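Local coordinates for Abbfa_003403 (PDB 4ZXH), which is a four-domain nonribosomal peptide synthetase that probably activates an amino acid, loads it on its phosphopantetheine carrier domain, joins it to an acyl donor and releases the product by its thioesterase domain, at residues S1008-A1011 against V1012-V1015. Numbering follows the deposited sequence.
Sequences SLLA and VKLV. With PNS (4'-phosphopantetheine), chain B.
Ser1008 to Val1015 form the opening two turns of helix 1008-1022, in which successive i to i+4 bonds run from Val1012 N to Ser1008 O, at 3.3 Å, through to Val1015 N to Ala1011 O. On one flank Leu1009 meets Lys1013 a turn later. The lysine chain runs extended through CE (chi3 -163°), which passes obliquely by Leu1009 CG at 3.9 Å, an aliphatic contact beside the charged end; the bend at chi4 turns only NZ. Leu1010 CD2 approaches Lys1013 CD more loosely, at 4.3 Å. At the first turn the Ser1008 side chain carries the 4'-phosphopantetheine arm through a covalent bond from OG to P24. With OG beside the backbone N (chi1 -75°), the phosphate comes back over the helix start, where Ser1008 N donates to PNS O25 at 2.7 Å; the amino-terminal end of the helix would probably favour this negative charge. Arg346 and Asn351 also hydrogen-bond the cofactor. Such a serine at a helix start is characteristic of peptidyl carrier domains. Ser1008 and Val1012 face Tyr28 of the condensation-domain helix 21-32, Ala1011 and Val1015 pack on Leu1031 of helix 1028-1033, and Leu1010 and Leu1014 lie against helix 977-990.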
# COMPACT_ATOMS: atom_id res chain seq x y z
N SER A 1008 10.16 -4.74 16.14
CA SER A 1008 10.59 -5.95 15.46
C SER A 1008 11.13 -7.09 16.35
O SER A 1008 10.65 -8.21 16.22
CB SER A 1008 11.59 -5.55 14.38
OG SER A 1008 10.85 -4.96 13.31
N LEU A 1009 12.07 -6.84 17.26
CA LEU A 1009 12.50 -7.92 18.16
C LEU A 1009 11.33 -8.46 19.00
O LEU A 1009 11.16 -9.68 19.10
CB LEU A 1009 13.63 -7.45 19.08
CG LEU A 1009 14.17 -8.48 20.08
CD1 LEU A 1009 14.40 -9.82 19.38
CD2 LEU A 1009 15.46 -8.02 20.76
N LEU A 1010 10.52 -7.57 19.57
CA LEU A 1010 9.34 -8.02 20.34
C LEU A 1010 8.42 -8.93 19.54
O LEU A 1010 7.93 -9.92 20.06
CB LEU A 1010 8.51 -6.83 20.83
CG LEU A 1010 8.96 -6.12 22.10
CD1 LEU A 1010 7.79 -5.36 22.69
CD2 LEU A 1010 9.49 -7.11 23.08
N ALA A 1011 8.18 -8.58 18.27
CA ALA A 1011 7.37 -9.41 17.39
C ALA A 1011 7.91 -10.83 17.26
O ALA A 1011 7.14 -11.78 17.18
CB ALA A 1011 7.26 -8.77 16.04
N VAL A 1012 9.24 -10.98 17.24
CA VAL A 1012 9.82 -12.31 17.19
C VAL A 1012 9.53 -13.06 18.48
O VAL A 1012 9.18 -14.23 18.45
CB VAL A 1012 11.34 -12.27 16.95
CG1 VAL A 1012 11.94 -13.61 17.29
CG2 VAL A 1012 11.65 -11.89 15.49
N LYS A 1013 9.65 -12.37 19.61
CA LYS A 1013 9.37 -12.98 20.90
C LYS A 1013 7.90 -13.37 20.98
O LYS A 1013 7.57 -14.47 21.40
CB LYS A 1013 9.73 -12.04 22.05
CG LYS A 1013 11.24 -11.76 22.16
CD LYS A 1013 11.55 -10.89 23.38
CE LYS A 1013 12.95 -10.24 23.32
NZ LYS A 1013 14.06 -11.19 23.49
N LEU A 1014 7.03 -12.45 20.59
CA LEU A 1014 5.60 -12.69 20.61
C LEU A 1014 5.21 -13.95 19.84
O LEU A 1014 4.53 -14.84 20.36
CB LEU A 1014 4.86 -11.49 20.05
CG LEU A 1014 3.35 -11.68 19.85
CD1 LEU A 1014 2.73 -12.12 21.12
CD2 LEU A 1014 2.68 -10.41 19.42
N VAL A 1015 5.64 -14.03 18.59
CA VAL A 1015 5.27 -15.13 17.73
C VAL A 1015 5.77 -16.46 18.27
O VAL A 1015 5.07 -17.47 18.20
CB VAL A 1015 5.81 -14.92 16.32
CG1 VAL A 1015 5.84 -16.24 15.56
CG2 VAL A 1015 4.94 -13.89 15.59
O23 PNS B . 10.01 -2.91 12.06
P24 PNS B . 10.96 -3.36 13.14
O25 PNS B . 10.87 -2.71 14.49
O27 PNS B . 12.43 -3.09 12.55
C28 PNS B . 12.83 -3.63 11.30
C29 PNS B . 14.28 -3.26 11.03
C30 PNS B . 15.07 -3.82 12.22
C31 PNS B . 14.41 -1.74 10.97
C32 PNS B . 14.72 -3.85 9.69
O33 PNS B . 13.68 -3.58 8.74
C34 PNS B . 16.06 -3.28 9.26
O35 PNS B . 17.08 -3.43 9.92
N36 PNS B . 16.11 -2.60 8.12
C37 PNS B . 17.34 -2.01 7.62
C38 PNS B . 17.63 -2.63 6.26
C39 PNS B . 19.11 -2.72 6.05
O40 PNS B . 19.86 -2.99 6.98
N41 PNS B . 19.50 -2.48 4.81
C42 PNS B . 20.84 -2.49 4.27
C43 PNS B . 20.64 -1.82 2.93
S44 PNS B . 21.08 -0.09 3.12